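Local coordinates for MREC protein (Listeria monocytogenes, PDB 2J5U), which is probably involved in forming and maintaining cell shape, and assembles into a homooligomer of twelve dimers, at residues 73-78 / 216-221; 131-137 / 147-151. One frame throughout, in Å; residues are numbered along the deposited sequence.

Two six-stranded antiparallel barrels in one chain illustrate how one contact can close a barrel between segments far apart in sequence while another pairs neighbouring strands of a hairpin. After the N-terminal helix 31-58, strand 68-77 opens the first barrel and supplies one side of contact 1. The chain adds four more strands to that barrel, then enters the second through 131-137, which pairs with 147-151 in contact 2. Having finished the second barrel at strand 205-212, it returns through 216-221 to meet 73-78, and strand 221-227 completes the first barrel. Contact 1 therefore closes a loop of 137 residues, with contact 2 nested inside. Their nearest atoms are about 8 Å apart and do not touch.

Contact 1. Residues 73-78 / 216-221; sequences ASVISR and MYDLNH
Ser74 and His221 form an antiparallel non-hydrogen-bonded pair, their CA atoms 4.6 Å apart, where strand 68-77 meets the beginning of strand 221-227. One step farther along, Val75 N donates to Asn220 O at 2.8 Å. The same oxygen receives a CA-H...O contact from Ser74 CA, so one carbonyl meets two successive residues. On the Ser74 side of the sheet, His221 ND1 reaches Ser74 OG at 3.4 Å, a weak bond bent to 126°, with the hydroxyl at the edge of the imidazole. Val75 places CG1 anti to the backbone N (chi1 178°) and thereby leaves CG2 beside that N, facing the returning chain; there it packs 3.7 Å from Leu219 CB. Beyond these pairs a side chain reaches a main-chain oxygen: Arg78 runs extended to a guanidinium that meets Met216 O end-on. NH1 of Arg78 lies 2.9 Å from Met216 O, and NH2 lies 3.0 Å from that same atom. The oxygen sits in the guanidinium plane, while the two nitrogens approach from opposite faces of the carbonyl plane. Two bonds on a single acceptor fix how the group is turned. Leu219 CD1 adds an oblique apolar neighbour, 3.7 Å from Arg78 NH2. Trp83 completes the setting: its backbone O accepts from Arg78 NH1, its ring makes a cation-pi contact with Arg78, and its NE1 bonds to Tyr217 O. Leu219 also packs on Val87, Leu125 and Ile110 from three further strands. Such pairing of the first strand with the last to enter the sheet is the seam of a closed antiparallel beta barrel, here the first barrel of MreC.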
ATOM      1  N   ALA A  73     -47.046 -62.898  16.568  1.00 55.80           N
ATOM      2  CA  ALA A  73     -47.377 -64.090  17.333  1.00 56.55           C
ATOM      3  C   ALA A  73     -48.838 -64.131  17.761  1.00 57.41           C
ATOM      4  O   ALA A  73     -49.547 -63.128  17.725  1.00 58.23           O
ATOM      5  CB  ALA A  73     -46.471 -64.198  18.551  1.00 54.80           C
ATOM      6  N   SER A  74     -49.286 -65.308  18.174  1.00 58.26           N
ATOM      7  CA  SER A  74     -50.662 -65.452  18.604  1.00 59.46           C
ATOM      8  C   SER A  74     -50.734 -65.995  20.018  1.00 57.84           C
ATOM      9  O   SER A  74     -49.889 -66.776  20.448  1.00 58.19           O
ATOM     10  CB  SER A  74     -51.414 -66.398  17.663  1.00 60.89           C
ATOM     11  OG  SER A  74     -51.368 -65.931  16.328  1.00 63.31           O
ATOM     12  N   VAL A  75     -51.751 -65.564  20.740  1.00 56.04           N
ATOM     13  CA  VAL A  75     -51.970 -66.047  22.083  1.00 54.99           C
ATOM     14  C   VAL A  75     -52.456 -67.480  21.904  1.00 55.99           C
ATOM     15  O   VAL A  75     -53.421 -67.704  21.180  1.00 57.25           O
ATOM     16  CB  VAL A  75     -53.084 -65.257  22.767  1.00 52.28           C
ATOM     17  CG1 VAL A  75     -53.324 -65.806  24.139  1.00 54.98           C
ATOM     18  CG2 VAL A  75     -52.713 -63.808  22.851  1.00 50.92           C
ATOM     19  N   ILE A  76     -51.794 -68.453  22.525  1.00 56.56           N
ATOM     20  CA  ILE A  76     -52.256 -69.834  22.406  1.00 56.27           C
ATOM     21  C   ILE A  76     -52.878 -70.390  23.692  1.00 55.34           C
ATOM     22  O   ILE A  76     -53.359 -71.513  23.703  1.00 56.87           O
ATOM     23  CB  ILE A  76     -51.135 -70.782  21.969  1.00 56.29           C
ATOM     24  CG1 ILE A  76     -50.044 -70.832  23.028  1.00 57.40           C
ATOM     25  CG2 ILE A  76     -50.563 -70.317  20.661  1.00 58.21           C
ATOM     26  CD1 ILE A  76     -48.924 -71.768  22.676  1.00 56.92           C
ATOM     27  N   SER A  77     -52.878 -69.614  24.771  1.00 54.18           N
ATOM     28  CA  SER A  77     -53.467 -70.078  26.023  1.00 54.08           C
ATOM     29  C   SER A  77     -53.612 -68.973  27.048  1.00 54.04           C
ATOM     30  O   SER A  77     -52.731 -68.138  27.206  1.00 55.75           O
ATOM     31  CB  SER A  77     -52.642 -71.212  26.627  1.00 54.62           C
ATOM     32  OG  SER A  77     -53.177 -71.604  27.882  1.00 56.91           O
ATOM     33  N   ARG A  78     -54.738 -68.971  27.745  1.00 54.14           N
ATOM     34  CA  ARG A  78     -55.009 -67.972  28.762  1.00 54.51           C
ATOM     35  C   ARG A  78     -55.951 -68.609  29.776  1.00 56.06           C
ATOM     36  O   ARG A  78     -57.005 -69.130  29.420  1.00 55.43           O
ATOM     37  CB  ARG A  78     -55.640 -66.736  28.127  1.00 51.31           C
ATOM     38  CG  ARG A  78     -55.788 -65.568  29.066  1.00 49.74           C
ATOM     39  CD  ARG A  78     -56.169 -64.318  28.305  1.00 47.73           C
ATOM     40  NE  ARG A  78     -56.214 -63.144  29.163  1.00 47.23           N
ATOM     41  CZ  ARG A  78     -56.382 -61.903  28.716  1.00 50.25           C
ATOM     42  NH1 ARG A  78     -56.406 -60.898  29.577  1.00 48.80           N
ATOM     43  NH2 ARG A  78     -56.522 -61.665  27.413  1.00 50.77           N
ATOM     44  N   MET A 216     -56.879 -55.229  26.544  1.00 67.22           N
ATOM     45  CA  MET A 216     -56.235 -56.483  26.890  1.00 65.68           C
ATOM     46  C   MET A 216     -57.168 -57.597  27.349  1.00 66.64           C
ATOM     47  O   MET A 216     -56.715 -58.692  27.684  1.00 67.14           O
ATOM     48  CB  MET A 216     -55.152 -56.195  27.929  1.00 64.34           C
ATOM     49  CG  MET A 216     -54.105 -55.235  27.391  1.00 62.78           C
ATOM     50  SD  MET A 216     -53.220 -54.340  28.641  1.00 62.39           S
ATOM     51  CE  MET A 216     -51.977 -55.401  28.890  1.00 63.89           C
ATOM     52  N   TYR A 217     -58.472 -57.338  27.341  1.00 68.04           N
ATOM     53  CA  TYR A 217     -59.428 -58.359  27.764  1.00 69.10           C
ATOM     54  C   TYR A 217     -59.556 -59.488  26.762  1.00 67.84           C
ATOM     55  O   TYR A 217     -59.879 -60.612  27.125  1.00 67.23           O
ATOM     56  CB  TYR A 217     -60.810 -57.758  28.007  1.00 72.36           C
ATOM     57  CG  TYR A 217     -61.863 -58.798  28.359  1.00 77.00           C
ATOM     58  CD1 TYR A 217     -62.784 -59.251  27.399  1.00 78.61           C
ATOM     59  CD2 TYR A 217     -61.917 -59.358  29.643  1.00 78.22           C
ATOM     60  CE1 TYR A 217     -63.734 -60.237  27.711  1.00 80.59           C
ATOM     61  CE2 TYR A 217     -62.857 -60.344  29.967  1.00 80.10           C
ATOM     62  CZ  TYR A 217     -63.762 -60.780  29.000  1.00 81.89           C
ATOM     63  OH  TYR A 217     -64.675 -61.763  29.327  1.00 82.12           O
ATOM     64  N   ASP A 218     -59.304 -59.193  25.498  1.00 67.84           N
ATOM     65  CA  ASP A 218     -59.411 -60.215  24.474  1.00 68.99           C
ATOM     66  C   ASP A 218     -58.200 -60.118  23.559  1.00 68.44           C
ATOM     67  O   ASP A 218     -58.162 -59.301  22.648  1.00 70.09           O
ATOM     68  CB  ASP A 218     -60.705 -60.007  23.687  1.00 72.03           C
ATOM     69  CG  ASP A 218     -60.958 -61.102  22.662  1.00 76.34           C
ATOM     70  OD1 ASP A 218     -61.948 -60.969  21.915  1.00 80.49           O
ATOM     71  OD2 ASP A 218     -60.187 -62.090  22.596  1.00 78.38           O
ATOM     72  N   LEU A 219     -57.204 -60.956  23.793  1.00 67.08           N
ATOM     73  CA  LEU A 219     -56.000 -60.903  22.981  1.00 65.20           C
ATOM     74  C   LEU A 219     -55.875 -62.103  22.081  1.00 65.46           C
ATOM     75  O   LEU A 219     -56.143 -63.225  22.499  1.00 67.05           O
ATOM     76  CB  LEU A 219     -54.761 -60.845  23.873  1.00 63.68           C
ATOM     77  CG  LEU A 219     -54.618 -59.685  24.845  1.00 62.71           C
ATOM     78  CD1 LEU A 219     -53.548 -60.022  25.853  1.00 63.56           C
ATOM     79  CD2 LEU A 219     -54.275 -58.423  24.095  1.00 63.66           C
ATOM     80  N   ASN A 220     -55.458 -61.867  20.847  1.00 64.71           N
ATOM     81  CA  ASN A 220     -55.252 -62.952  19.917  1.00 64.96           C
ATOM     82  C   ASN A 220     -53.954 -62.712  19.177  1.00 64.05           C
ATOM     83  O   ASN A 220     -52.946 -63.357  19.458  1.00 64.60           O
ATOM     84  CB  ASN A 220     -56.386 -63.048  18.916  1.00 69.58           C
ATOM     85  CG  ASN A 220     -56.197 -64.208  17.954  1.00 74.74           C
ATOM     86  OD1 ASN A 220     -56.792 -64.238  16.877  1.00 77.39           O
ATOM     87  ND2 ASN A 220     -55.363 -65.177  18.345  1.00 76.66           N
ATOM     88  N   HIS A 221     -53.977 -61.787  18.224  1.00 63.31           N
ATOM     89  CA  HIS A 221     -52.772 -61.468  17.468  1.00 62.86           C
ATOM     90  C   HIS A 221     -51.948 -60.440  18.217  1.00 61.26           C
ATOM     91  O   HIS A 221     -52.470 -59.443  18.725  1.00 60.14           O
ATOM     92  CB  HIS A 221     -53.138 -60.995  16.076  1.00 65.77           C
ATOM     93  CG  HIS A 221     -53.705 -62.089  15.233  1.00 71.51           C
ATOM     94  ND1 HIS A 221     -53.048 -63.287  15.043  1.00 74.39           N
ATOM     95  CD2 HIS A 221     -54.886 -62.198  14.580  1.00 73.14           C
ATOM     96  CE1 HIS A 221     -53.802 -64.089  14.312  1.00 74.61           C
ATOM     97  NE2 HIS A 221     -54.921 -63.452  14.018  1.00 76.22           N
TER

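Contact 2. Residues 131-137 / 147-151; sequences VKNRVSA and GIING
The beta hairpin of strands 135-139 and 145-153 is held by two hydrogen-bonded antiparallel pairs, Val135 with Ile149 and Ala137 with Gly147, on either side of the non-hydrogen-bonded pair Ser136 and Ile148. Ile149 N donates to Val135 O at 2.8 Å, and Val135 N returns a bond to Ile149 O. Ala137 and Gly147 exchange a similar pair. On the face they share, Val135 and Ile149 lie side by side, CG1 of Val135 3.7 Å from CB of Ile149, while Ala137 CB touches Ile149 CG1. On the other face, Ile148 CG2 meets the guanidinium edge of Arg134 at NE, 3.6 Å away; Ile148 also packs on Pro80 of the second subunit. Ahead of strand 135-139 the chain is loop, and there Asn150, still within its own strand, takes over. Its chi1 of 178° sets CG opposite the backbone N and brings the amide nearer that loop, where Asn150 ND2 donates to Val131 O at 3.0 Å and to Asn133 O at 2.7 Å. Both oxygens lie in the amide plane, though ND2 sits above each carbonyl plane. OD1 is bonded by Lys162. A side-chain amide thus prolongs the ladder of a beta hairpin that opens the second barrel.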
ATOM      1  N   VAL A 131     -47.299 -56.278  41.865  1.00 60.86           N
ATOM      2  CA  VAL A 131     -46.919 -54.919  42.245  1.00 61.31           C
ATOM      3  C   VAL A 131     -45.516 -54.480  41.770  1.00 62.69           C
ATOM      4  O   VAL A 131     -45.230 -53.286  41.660  1.00 60.65           O
ATOM      5  CB  VAL A 131     -47.008 -54.744  43.781  1.00 61.56           C
ATOM      6  CG1 VAL A 131     -45.921 -55.551  44.465  1.00 60.09           C
ATOM      7  CG2 VAL A 131     -46.895 -53.286  44.145  1.00 62.46           C
ATOM      8  N   LYS A 132     -44.646 -55.442  41.488  1.00 63.83           N
ATOM      9  CA  LYS A 132     -43.297 -55.134  41.031  1.00 65.44           C
ATOM     10  C   LYS A 132     -43.281 -54.805  39.531  1.00 64.62           C
ATOM     11  O   LYS A 132     -42.287 -54.295  39.008  1.00 64.23           O
ATOM     12  CB  LYS A 132     -42.367 -56.329  41.277  1.00 67.13           C
ATOM     13  CG  LYS A 132     -42.213 -56.777  42.729  1.00 70.36           C
ATOM     14  CD  LYS A 132     -41.591 -58.197  42.805  1.00 73.03           C
ATOM     15  CE  LYS A 132     -42.426 -59.218  42.006  1.00 73.35           C
ATOM     16  NZ  LYS A 132     -42.053 -60.648  42.205  1.00 75.55           N
ATOM     17  N   ASN A 133     -44.376 -55.106  38.843  1.00 63.10           N
ATOM     18  CA  ASN A 133     -44.466 -54.870  37.407  1.00 62.46           C
ATOM     19  C   ASN A 133     -44.430 -53.379  37.064  1.00 61.70           C
ATOM     20  O   ASN A 133     -45.180 -52.588  37.623  1.00 61.92           O
ATOM     21  CB  ASN A 133     -45.733 -55.529  36.874  1.00 62.30           C
ATOM     22  CG  ASN A 133     -45.795 -55.528  35.377  1.00 62.23           C
ATOM     23  OD1 ASN A 133     -44.785 -55.742  34.705  1.00 65.39           O
ATOM     24  ND2 ASN A 133     -46.984 -55.306  34.837  1.00 59.65           N
ATOM     25  N   ARG A 134     -43.550 -52.992  36.145  1.00 59.77           N
ATOM     26  CA  ARG A 134     -43.428 -51.584  35.791  1.00 59.69           C
ATOM     27  C   ARG A 134     -42.826 -51.317  34.422  1.00 57.48           C
ATOM     28  O   ARG A 134     -42.190 -52.183  33.844  1.00 59.11           O
ATOM     29  CB  ARG A 134     -42.601 -50.868  36.865  1.00 62.72           C
ATOM     30  CG  ARG A 134     -41.329 -51.589  37.253  1.00 67.05           C
ATOM     31  CD  ARG A 134     -40.756 -51.036  38.544  1.00 72.88           C
ATOM     32  NE  ARG A 134     -39.988 -49.823  38.315  1.00 79.07           N
ATOM     33  CZ  ARG A 134     -38.666 -49.799  38.142  1.00 83.24           C
ATOM     34  NH1 ARG A 134     -38.042 -48.639  37.917  1.00 81.91           N
ATOM     35  NH2 ARG A 134     -37.957 -50.931  38.220  1.00 84.47           N
ATOM     36  N   VAL A 135     -43.047 -50.119  33.896  1.00 53.45           N
ATOM     37  CA  VAL A 135     -42.476 -49.746  32.608  1.00 50.23           C
ATOM     38  C   VAL A 135     -42.146 -48.249  32.609  1.00 48.66           C
ATOM     39  O   VAL A 135     -42.915 -47.430  33.114  1.00 48.61           O
ATOM     40  CB  VAL A 135     -43.429 -50.160  31.420  1.00 49.64           C
ATOM     41  CG1 VAL A 135     -44.795 -50.394  31.929  1.00 50.31           C
ATOM     42  CG2 VAL A 135     -43.462 -49.105  30.337  1.00 46.56           C
ATOM     43  N   SER A 136     -40.970 -47.906  32.087  1.00 48.18           N
ATOM     44  CA  SER A 136     -40.520 -46.511  32.021  1.00 47.80           C
ATOM     45  C   SER A 136     -41.319 -45.804  30.929  1.00 47.87           C
ATOM     46  O   SER A 136     -41.350 -46.254  29.779  1.00 46.26           O
ATOM     47  CB  SER A 136     -39.037 -46.441  31.654  1.00 48.15           C
ATOM     48  OG  SER A 136     -38.238 -47.255  32.477  1.00 48.92           O
ATOM     49  N   ALA A 137     -41.928 -44.681  31.273  1.00 48.89           N
ATOM     50  CA  ALA A 137     -42.747 -43.973  30.310  1.00 51.77           C
ATOM     51  C   ALA A 137     -42.518 -42.479  30.229  1.00 53.25           C
ATOM     52  O   ALA A 137     -41.968 -41.858  31.136  1.00 51.62           O
ATOM     53  CB  ALA A 137     -44.233 -44.240  30.605  1.00 53.56           C
ATOM     54  N   GLY A 147     -41.763 -40.840  33.858  1.00 53.77           N
ATOM     55  CA  GLY A 147     -42.267 -41.485  35.050  1.00 55.04           C
ATOM     56  C   GLY A 147     -42.283 -42.992  34.903  1.00 55.61           C
ATOM     57  O   GLY A 147     -41.808 -43.542  33.904  1.00 53.90           O
ATOM     58  N   ILE A 148     -42.830 -43.663  35.909  1.00 55.86           N
ATOM     59  CA  ILE A 148     -42.911 -45.110  35.891  1.00 56.52           C
ATOM     60  C   ILE A 148     -44.359 -45.581  35.943  1.00 55.60           C
ATOM     61  O   ILE A 148     -45.122 -45.166  36.811  1.00 55.65           O
ATOM     62  CB  ILE A 148     -42.165 -45.718  37.091  1.00 56.70           C
ATOM     63  CG1 ILE A 148     -40.740 -45.170  37.161  1.00 59.11           C
ATOM     64  CG2 ILE A 148     -42.126 -47.218  36.952  1.00 57.22           C
ATOM     65  CD1 ILE A 148     -39.885 -45.512  35.958  1.00 60.35           C
ATOM     66  N   ILE A 149     -44.752 -46.416  34.991  1.00 54.82           N
ATOM     67  CA  ILE A 149     -46.102 -46.957  35.015  1.00 56.58           C
ATOM     68  C   ILE A 149     -45.954 -48.093  36.023  1.00 58.21           C
ATOM     69  O   ILE A 149     -45.052 -48.927  35.901  1.00 58.17           O
ATOM     70  CB  ILE A 149     -46.516 -47.548  33.659  1.00 56.82           C
ATOM     71  CG1 ILE A 149     -46.673 -46.437  32.613  1.00 54.61           C
ATOM     72  CG2 ILE A 149     -47.799 -48.350  33.833  1.00 55.91           C
ATOM     73  CD1 ILE A 149     -47.828 -45.541  32.836  1.00 54.60           C
ATOM     74  N   ASN A 150     -46.826 -48.135  37.018  1.00 58.44           N
ATOM     75  CA  ASN A 150     -46.703 -49.158  38.037  1.00 59.83           C
ATOM     76  C   ASN A 150     -47.991 -49.363  38.813  1.00 61.67           C
ATOM     77  O   ASN A 150     -48.238 -48.686  39.805  1.00 63.80           O
ATOM     78  CB  ASN A 150     -45.592 -48.755  38.992  1.00 58.71           C
ATOM     79  CG  ASN A 150     -45.409 -49.735  40.112  1.00 59.00           C
ATOM     80  OD1 ASN A 150     -45.314 -49.353  41.275  1.00 59.37           O
ATOM     81  ND2 ASN A 150     -45.349 -51.011  39.772  1.00 58.50           N
ATOM     82  N   GLY A 151     -48.812 -50.304  38.366  1.00 62.95           N
ATOM     83  CA  GLY A 151     -50.057 -50.558  39.064  1.00 63.57           C
ATOM     84  C   GLY A 151     -51.295 -50.452  38.199  1.00 64.74           C
ATOM     85  O   GLY A 151     -51.465 -49.489  37.450  1.00 66.61           O
TER